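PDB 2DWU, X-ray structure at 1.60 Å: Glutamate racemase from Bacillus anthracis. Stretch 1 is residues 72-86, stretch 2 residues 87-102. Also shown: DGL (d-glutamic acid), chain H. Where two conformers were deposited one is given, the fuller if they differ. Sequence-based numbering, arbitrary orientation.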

ATOM      1  N   ALA B  72       1.937 -17.255  -7.128  1.00 11.15           N
ATOM      2  CA  ALA B  72       1.643 -16.739  -5.790  1.00 10.34           C
ATOM      3  C   ALA B  72       0.261 -17.228  -5.372  1.00  9.00           C
ATOM      4  O   ALA B  72      -0.544 -17.597  -6.216  1.00  9.04           O
ATOM      5  CB  ALA B  72       1.668 -15.194  -5.798  1.00 11.94           C
ATOM      6  N   LEU B  73      -0.005 -17.215  -4.063  1.00  8.02           N
ATOM      7  CA  LEU B  73      -1.282 -17.643  -3.517  1.00  8.96           C
ATOM      8  C   LEU B  73      -1.852 -16.514  -2.660  1.00  8.39           C
ATOM      9  O   LEU B  73      -1.147 -15.947  -1.825  1.00  8.97           O
ATOM     10  CB  LEU B  73      -1.090 -18.892  -2.628  1.00  9.75           C
ATOM     11  CG  LEU B  73      -2.357 -19.312  -1.857  1.00 12.80           C
ATOM     12  CD1 LEU B  73      -3.480 -19.706  -2.839  1.00 13.03           C
ATOM     13  CD2 LEU B  73      -1.995 -20.470  -0.940  1.00 14.80           C
ATOM     14  N   VAL B  74      -3.123 -16.190  -2.885  1.00  8.64           N
ATOM     15  CA  VAL B  74      -3.809 -15.178  -2.061  1.00  6.28           C
ATOM     16  C   VAL B  74      -4.906 -15.898  -1.267  1.00  6.91           C
ATOM     17  O   VAL B  74      -5.754 -16.612  -1.836  1.00  7.60           O
ATOM     18  CB  VAL B  74      -4.470 -14.088  -2.922  1.00  6.08           C
ATOM     19  CG1 VAL B  74      -5.309 -13.137  -2.029  1.00  7.22           C
ATOM     20  CG2 VAL B  74      -3.384 -13.287  -3.655  1.00  8.73           C
ATOM     21  N   VAL B  75      -4.861 -15.729   0.055  1.00  6.79           N
ATOM     22  CA  VAL B  75      -5.882 -16.296   0.943  1.00  6.65           C
ATOM     23  C   VAL B  75      -6.825 -15.113   1.080  1.00  7.15           C
ATOM     24  O   VAL B  75      -6.609 -14.188   1.846  1.00  8.02           O
ATOM     25  CB  VAL B  75      -5.294 -16.689   2.322  1.00  8.23           C
ATOM     26  CG1 VAL B  75      -6.414 -17.272   3.223  1.00  8.25           C
ATOM     27  CG2 VAL B  75      -4.240 -17.732   2.119  1.00  9.65           C
ATOM     28  N   ALA B  76      -7.865 -15.146   0.269  1.00  6.90           N
ATOM     29  CA  ALA B  76      -8.822 -14.054   0.227  1.00  6.62           C
ATOM     30  C   ALA B  76      -9.772 -13.990   1.421  1.00  7.62           C
ATOM     31  O   ALA B  76     -10.361 -12.930   1.713  1.00  9.26           O
ATOM     32  CB  ALA B  76      -9.631 -14.156  -1.079  1.00  7.62           C
ATOM     33  N   CYS B  77      -9.937 -15.124   2.083  1.00  8.00           N
ATOM     34  CA  CYS B  77     -10.843 -15.252   3.229  1.00  7.13           C
ATOM     35  C   CYS B  77     -10.135 -14.844   4.520  1.00  6.34           C
ATOM     36  O   CYS B  77      -9.103 -15.413   4.845  1.00  8.05           O
ATOM     37  CB  CYS B  77     -11.283 -16.716   3.316  1.00  7.90           C
ATOM     38  SG  CYS B  77     -12.370 -17.102   4.689  1.00  8.88           S
ATOM     39  N   ASN B  78     -10.694 -13.864   5.242  1.00  6.77           N
ATOM     40  CA  ASN B  78     -10.071 -13.422   6.486  1.00  6.75           C
ATOM     41  C   ASN B  78     -10.080 -14.537   7.528  1.00  7.73           C
ATOM     42  O   ASN B  78      -9.123 -14.659   8.295  1.00  7.23           O
ATOM     43  CB  ASN B  78     -10.794 -12.171   7.041  1.00  7.28           C
ATOM     44  CG  ASN B  78     -10.712 -10.982   6.085  1.00  5.82           C
ATOM     45  OD1 ASN B  78      -9.956  -9.984   6.315  1.00  9.07           O
ATOM     46  ND2 ASN B  78     -11.483 -11.038   5.037  1.00  5.08           N
ATOM     47  N   THR B  79     -11.154 -15.337   7.567  1.00  7.44           N
ATOM     48  CA  THR B  79     -11.258 -16.451   8.525  1.00  7.78           C
ATOM     49  C   THR B  79     -10.191 -17.510   8.238  1.00  7.89           C
ATOM     50  O   THR B  79      -9.512 -18.012   9.149  1.00  8.72           O
ATOM     51  CB  THR B  79     -12.661 -17.105   8.439  1.00  7.07           C
ATOM     52  OG1 THR B  79     -13.654 -16.101   8.704  1.00  7.53           O
ATOM     53  CG2 THR B  79     -12.797 -18.242   9.452  1.00  7.10           C
ATOM     54  N   ALA B  80     -10.031 -17.811   6.949  1.00  8.01           N
ATOM     55  CA  ALA B  80      -9.052 -18.791   6.513  1.00  8.84           C
ATOM     56  C   ALA B  80      -7.647 -18.263   6.786  1.00  8.50           C
ATOM     57  O   ALA B  80      -6.765 -19.013   7.246  1.00  9.59           O
ATOM     58  CB  ALA B  80      -9.254 -19.078   5.003  1.00  8.55           C
ATOM     59  N   ALA B  81      -7.424 -16.968   6.543  1.00  7.95           N
ATOM     60  CA  ALA B  81      -6.101 -16.412   6.793  1.00  8.27           C
ATOM     61  C   ALA B  81      -5.752 -16.464   8.278  1.00  9.41           C
ATOM     62  O   ALA B  81      -4.625 -16.805   8.652  1.00 10.75           O
ATOM     63  CB  ALA B  81      -5.992 -14.984   6.278  1.00  8.92           C
ATOM     64  N   ALA B  82      -6.726 -16.131   9.124  1.00  9.37           N
ATOM     65  CA  ALA B  82      -6.485 -16.148  10.561  1.00 11.33           C
ATOM     66  C   ALA B  82      -6.100 -17.540  11.024  1.00 12.14           C
ATOM     67  O   ALA B  82      -5.218 -17.708  11.877  1.00 14.55           O
ATOM     68  CB  ALA B  82      -7.750 -15.671  11.305  1.00 10.93           C
ATOM     69  N   ALA B  83      -6.733 -18.552  10.453  1.00 10.91           N
ATOM     70  CA  ALA B  83      -6.451 -19.899  10.882  1.00 13.82           C
ATOM     71  C   ALA B  83      -5.241 -20.588  10.267  1.00 13.28           C
ATOM     72  O   ALA B  83      -4.585 -21.405  10.920  1.00 14.30           O
ATOM     73  CB  ALA B  83      -7.682 -20.765  10.597  1.00 12.69           C
ATOM     74  N   THR B  84      -4.875 -20.221   9.046  0.50 13.23           N
ATOM     75  CA  THR B  84      -3.791 -20.962   8.402  0.50 13.17           C
ATOM     76  C   THR B  84      -2.676 -20.219   7.685  0.50 12.97           C
ATOM     77  O   THR B  84      -1.764 -20.855   7.153  0.50 12.50           O
ATOM     78  CB  THR B  84      -4.391 -21.969   7.396  0.50 15.56           C
ATOM     79  OG1 THR B  84      -3.341 -22.674   6.722  0.50 17.44           O
ATOM     80  CG2 THR B  84      -5.213 -21.242   6.364  0.50 15.41           C
ATOM     81  N   LEU B  85      -2.717 -18.893   7.660  1.00 12.07           N
ATOM     82  CA  LEU B  85      -1.669 -18.171   6.941  1.00 12.28           C
ATOM     83  C   LEU B  85      -0.243 -18.595   7.309  1.00 14.39           C
ATOM     84  O   LEU B  85       0.571 -18.845   6.416  1.00 15.64           O
ATOM     85  CB  LEU B  85      -1.812 -16.653   7.111  1.00 13.99           C
ATOM     86  CG  LEU B  85      -0.813 -15.851   6.246  1.00 15.04           C
ATOM     87  CD1 LEU B  85      -1.037 -16.059   4.764  1.00 16.76           C
ATOM     88  CD2 LEU B  85      -0.969 -14.367   6.594  1.00 16.59           C
ATOM     89  N   ALA B  86       0.048 -18.697   8.598  1.00 15.66           N
ATOM     90  CA  ALA B  86       1.394 -19.086   9.021  1.00 17.00           C
ATOM     91  C   ALA B  86       1.750 -20.471   8.506  1.00 17.33           C
ATOM     92  O   ALA B  86       2.871 -20.698   8.030  1.00 18.71           O
ATOM     93  CB  ALA B  86       1.502 -19.057  10.549  1.00 19.31           C
ATOM     94  N   ALA B  87       0.799 -21.391   8.590  1.00 16.47           N
ATOM     95  CA  ALA B  87       1.036 -22.760   8.138  1.00 17.63           C
ATOM     96  C   ALA B  87       1.325 -22.811   6.642  1.00 17.86           C
ATOM     97  O   ALA B  87       2.202 -23.560   6.184  1.00 18.76           O
ATOM     98  CB  ALA B  87      -0.158 -23.621   8.466  1.00 16.71           C
ATOM     99  N   LEU B  88       0.588 -22.013   5.879  1.00 15.84           N
ATOM    100  CA  LEU B  88       0.770 -21.968   4.434  1.00 15.98           C
ATOM    101  C   LEU B  88       2.102 -21.344   4.029  1.00 17.08           C
ATOM    102  O   LEU B  88       2.778 -21.848   3.135  1.00 16.04           O
ATOM    103  CB  LEU B  88      -0.370 -21.182   3.774  1.00 17.33           C
ATOM    104  CG  LEU B  88      -1.742 -21.853   3.744  1.00 17.08           C
ATOM    105  CD1 LEU B  88      -2.781 -20.861   3.232  1.00 17.37           C
ATOM    106  CD2 LEU B  88      -1.694 -23.084   2.868  1.00 18.66           C
ATOM    107  N   GLN B  89       2.479 -20.253   4.684  1.00 16.70           N
ATOM    108  CA  GLN B  89       3.716 -19.573   4.342  1.00 18.90           C
ATOM    109  C   GLN B  89       4.904 -20.475   4.630  1.00 21.43           C
ATOM    110  O   GLN B  89       5.916 -20.415   3.931  1.00 21.72           O
ATOM    111  CB  GLN B  89       3.825 -18.253   5.107  1.00 18.65           C
ATOM    112  CG  GLN B  89       2.736 -17.275   4.676  1.00 17.78           C
ATOM    113  CD  GLN B  89       2.837 -15.919   5.345  1.00 16.54           C
ATOM    114  OE1 GLN B  89       3.155 -15.819   6.536  1.00 16.03           O
ATOM    115  NE2 GLN B  89       2.537 -14.864   4.585  1.00 14.78           N
ATOM    116  N   GLU B  90       4.763 -21.320   5.640  1.00 23.58           N
ATOM    117  CA  GLU B  90       5.825 -22.254   5.997  1.00 26.86           C
ATOM    118  C   GLU B  90       5.884 -23.388   4.972  1.00 26.49           C
ATOM    119  O   GLU B  90       6.962 -23.752   4.493  1.00 28.23           O
ATOM    120  CB  GLU B  90       5.555 -22.839   7.387  1.00 30.60           C
ATOM    121  CG  GLU B  90       6.660 -23.737   7.958  1.00 36.82           C
ATOM    122  CD  GLU B  90       6.902 -25.011   7.151  1.00 40.35           C
ATOM    123  OE1 GLU B  90       5.923 -25.741   6.856  1.00 42.42           O
ATOM    124  OE2 GLU B  90       8.082 -25.289   6.821  1.00 42.54           O
ATOM    125  N   ALA B  91       4.722 -23.940   4.638  1.00 25.08           N
ATOM    126  CA  ALA B  91       4.630 -25.062   3.709  1.00 24.79           C
ATOM    127  C   ALA B  91       4.992 -24.795   2.245  1.00 24.96           C
ATOM    128  O   ALA B  91       5.639 -25.629   1.606  1.00 24.80           O
ATOM    129  CB  ALA B  91       3.236 -25.669   3.779  1.00 24.06           C
ATOM    130  N   LEU B  92       4.577 -23.646   1.716  1.00 24.27           N
ATOM    131  CA  LEU B  92       4.833 -23.315   0.319  1.00 24.46           C
ATOM    132  C   LEU B  92       6.073 -22.482   0.086  1.00 24.79           C
ATOM    133  O   LEU B  92       6.498 -21.728   0.956  1.00 25.73           O
ATOM    134  CB  LEU B  92       3.625 -22.578  -0.264  1.00 22.96           C
ATOM    135  CG  LEU B  92       2.284 -23.271  -0.020  1.00 23.54           C
ATOM    136  CD1 LEU B  92       1.169 -22.465  -0.674  1.00 23.14           C
ATOM    137  CD2 LEU B  92       2.316 -24.693  -0.568  1.00 24.32           C
ATOM    138  N   SER B  93       6.630 -22.606  -1.114  1.00 25.52           N
ATOM    139  CA  SER B  93       7.821 -21.859  -1.501  1.00 25.97           C
ATOM    140  C   SER B  93       7.450 -20.582  -2.271  1.00 24.89           C
ATOM    141  O   SER B  93       8.264 -19.663  -2.403  1.00 27.50           O
ATOM    142  CB  SER B  93       8.731 -22.750  -2.350  1.00 27.98           C
ATOM    143  OG  SER B  93       8.982 -23.965  -1.663  1.00 31.51           O
ATOM    144  N   ILE B  94       6.225 -20.526  -2.784  1.00 20.43           N
ATOM    145  CA  ILE B  94       5.773 -19.335  -3.499  1.00 17.84           C
ATOM    146  C   ILE B  94       5.254 -18.323  -2.471  1.00 16.44           C
ATOM    147  O   ILE B  94       4.981 -18.690  -1.316  1.00 16.18           O
ATOM    148  CB  ILE B  94       4.622 -19.664  -4.493  1.00 17.38           C
ATOM    149  CG1 ILE B  94       3.465 -20.324  -3.740  1.00 17.92           C
ATOM    150  CG2 ILE B  94       5.150 -20.549  -5.635  1.00 19.32           C
ATOM    151  CD1 ILE B  94       2.187 -20.475  -4.553  1.00 17.67           C
ATOM    152  N   PRO B  95       5.147 -17.044  -2.863  1.00 15.07           N
ATOM    153  CA  PRO B  95       4.646 -16.018  -1.938  1.00 14.18           C
ATOM    154  C   PRO B  95       3.180 -16.308  -1.607  1.00 13.26           C
ATOM    155  O   PRO B  95       2.382 -16.593  -2.505  1.00 12.59           O
ATOM    156  CB  PRO B  95       4.745 -14.728  -2.741  1.00 16.34           C
ATOM    157  CG  PRO B  95       5.856 -14.993  -3.708  1.00 18.65           C
ATOM    158  CD  PRO B  95       5.647 -16.434  -4.106  1.00 15.48           C
ATOM    159  N   VAL B  96       2.828 -16.208  -0.333  1.00 12.42           N
ATOM    160  CA  VAL B  96       1.458 -16.414   0.105  1.00 11.29           C
ATOM    161  C   VAL B  96       1.042 -15.095   0.756  1.00 10.12           C
ATOM    162  O   VAL B  96       1.662 -14.647   1.734  1.00 13.25           O
ATOM    163  CB  VAL B  96       1.311 -17.569   1.141  1.00 12.80           C
ATOM    164  CG1 VAL B  96      -0.171 -17.705   1.514  1.00 14.88           C
ATOM    165  CG2 VAL B  96       1.796 -18.900   0.551  1.00 12.77           C
ATOM    166  N   ILE B  97       0.023 -14.457   0.198  1.00  9.72           N
ATOM    167  CA  ILE B  97      -0.449 -13.162   0.697  1.00 10.12           C
ATOM    168  C   ILE B  97      -1.837 -13.350   1.306  1.00 11.28           C
ATOM    169  O   ILE B  97      -2.763 -13.821   0.627  1.00 10.51           O
ATOM    170  CB  ILE B  97      -0.562 -12.122  -0.462  1.00 11.91           C
ATOM    171  CG1 ILE B  97       0.830 -11.669  -0.959  1.00 13.92           C
ATOM    172  CG2 ILE B  97      -1.263 -10.870   0.034  1.00 10.29           C
ATOM    173  CD1 ILE B  97       1.641 -12.717  -1.703  1.00 16.98           C
ATOM    174  N   GLY B  98      -1.979 -12.991   2.575  1.00  9.98           N
ATOM    175  CA  GLY B  98      -3.255 -13.096   3.265  1.00  8.74           C
ATOM    176  C   GLY B  98      -3.911 -11.725   3.257  1.00  8.37           C
ATOM    177  O   GLY B  98      -3.266 -10.705   2.952  1.00  8.52           O
ATOM    178  N   VAL B  99      -5.176 -11.685   3.640  1.00  6.09           N
ATOM    179  CA  VAL B  99      -5.921 -10.422   3.619  1.00  8.24           C
ATOM    180  C   VAL B  99      -5.856  -9.621   4.914  1.00  8.27           C
ATOM    181  O   VAL B  99      -6.287  -8.463   4.944  1.00  9.57           O
ATOM    182  CB  VAL B  99      -7.422 -10.643   3.263  1.00  6.67           C
ATOM    183  CG1 VAL B  99      -7.559 -10.919   1.774  1.00  6.03           C
ATOM    184  CG2 VAL B  99      -8.025 -11.819   4.041  1.00  7.95           C
ATOM    185  N   ILE B 100      -5.300 -10.217   5.960  1.00  8.46           N
ATOM    186  CA  ILE B 100      -5.232  -9.542   7.268  1.00  7.77           C
ATOM    187  C   ILE B 100      -4.107  -8.508   7.386  1.00  7.14           C
ATOM    188  O   ILE B 100      -4.385  -7.347   7.695  1.00  6.82           O
ATOM    189  CB  ILE B 100      -5.129 -10.597   8.400  1.00  6.99           C
ATOM    190  CG1 ILE B 100      -6.421 -11.425   8.416  1.00  8.27           C
ATOM    191  CG2 ILE B 100      -4.849  -9.922   9.784  1.00  8.06           C
ATOM    192  CD1 ILE B 100      -6.454 -12.512   9.465  1.00 12.13           C
ATOM    193  N   HIS B 101      -2.868  -8.903   7.097  1.00  8.06           N
ATOM    194  CA  HIS B 101      -1.752  -7.982   7.218  1.00  8.33           C
ATOM    195  C   HIS B 101      -1.851  -6.748   6.326  1.00  7.45           C
ATOM    196  O   HIS B 101      -1.498  -5.644   6.757  1.00  7.03           O
ATOM    197  CB  HIS B 101      -0.429  -8.732   7.017  1.00  9.47           C
ATOM    198  CG  HIS B 101      -0.125  -9.689   8.130  1.00  9.83           C
ATOM    199  ND1 HIS B 101      -0.734 -10.921   8.239  1.00 11.52           N
ATOM    200  CD2 HIS B 101       0.684  -9.571   9.212  1.00 12.21           C
ATOM    201  CE1 HIS B 101      -0.314 -11.524   9.341  1.00 13.58           C
ATOM    202  NE2 HIS B 101       0.550 -10.726   9.950  1.00 13.43           N
ATOM    203  N   PRO B 102      -2.330  -6.895   5.081  1.00  7.42           N
ATOM    204  CA  PRO B 102      -2.439  -5.700   4.239  1.00  7.44           C
ATOM    205  C   PRO B 102      -3.412  -4.696   4.849  1.00  6.08           C
ATOM    206  O   PRO B 102      -3.179  -3.484   4.774  1.00  7.68           O
ATOM    207  CB  PRO B 102      -2.955  -6.250   2.891  1.00  6.64           C
ATOM    208  CG  PRO B 102      -2.339  -7.599   2.846  1.00  6.33           C
ATOM    209  CD  PRO B 102      -2.551  -8.121   4.297  1.00  7.40           C
TER
HETATM  210  N   DGL H 278     -14.978 -15.299   3.642  1.00  7.89           N
HETATM  211  CA  DGL H 278     -15.235 -15.225   5.115  1.00  9.36           C
HETATM  212  C   DGL H 278     -14.323 -14.232   5.745  1.00  8.43           C
HETATM  213  O   DGL H 278     -14.122 -14.205   6.953  1.00  9.04           O
HETATM  214  CB  DGL H 278     -16.705 -14.826   5.375  1.00  9.81           C
HETATM  215  CG  DGL H 278     -17.577 -16.084   5.152  1.00 11.02           C
HETATM  216  CD  DGL H 278     -17.313 -17.225   6.046  1.00 11.78           C
HETATM  217  OE1 DGL H 278     -17.605 -17.240   7.243  1.00  9.88           O
HETATM  218  OE2 DGL H 278     -16.716 -18.256   5.493  1.00 11.62           O
HETATM  219  OXT DGL H 278     -13.728 -13.385   4.951  1.00  8.28           O
HETATM  220  O   HOH W   1      -1.293 -21.175  10.577  1.00 20.38           O

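Strand 72-75 and the strand containing Val 96 and Ile 97 lie side by side and parallel, and the helix running from Asn 78 to Ala 91 packs against the pair; in all, 1077 Å² is buried between the stretches. Three backbone hydrogen bonds join the strands: Leu 73 N to Pro 95 O (2.9 Å), Ile 97 N to Leu 73 O (2.8 Å) and Val 75 N to Ile 97 O (2.9 Å). Leu 73 thus uses both its amide and its carbonyl, and Pro 95, which has no amide hydrogen, takes part through its carbonyl.

Leu 73, Val 75 and Val 96 point to the same sheet face, covered by the helix. With chi1 t and chi2 p, Leu 73 carries CD2 to 3.7 Å from CD1 of Leu 92, while CD1 of Leu 88 (m, t) lies 3.6 Å from CG2 of Val 75. Leu 85 starts out with its CA-to-CB bond directed away, but its t, p rotamer turns the branched end back, so that CD1 lies 3.7 Å from CG1 of Val 96. Its CD2 occupies space beside Gly 98: an ideal CB there would fall 2.9 Å from Leu 85 CD2, a clash that glycine avoids.

Farther along, Val 99 (m) sets CG2 3.5 Å from CG of Asn 78. The extended m, t chain of Ile 100 brings CD1 within 3.9 Å of Ala 82 CB and 4.1 Å of Ala 81 CB, small side chains that leave room for its tip.

Across the junction, the helix continues through Leu 88 N to Thr 84 O and Gln 89 N to Leu 85 O, both 2.9 Å. Gln 89, extended with chi1 m and chi2 t, reaches across so that NE2 donates to Val 96 O (3.0 Å), which ties helix to strand within the second stretch. Thr 84 OG1, 3.5 Å from Leu 88 CG, is buried without a polar partner.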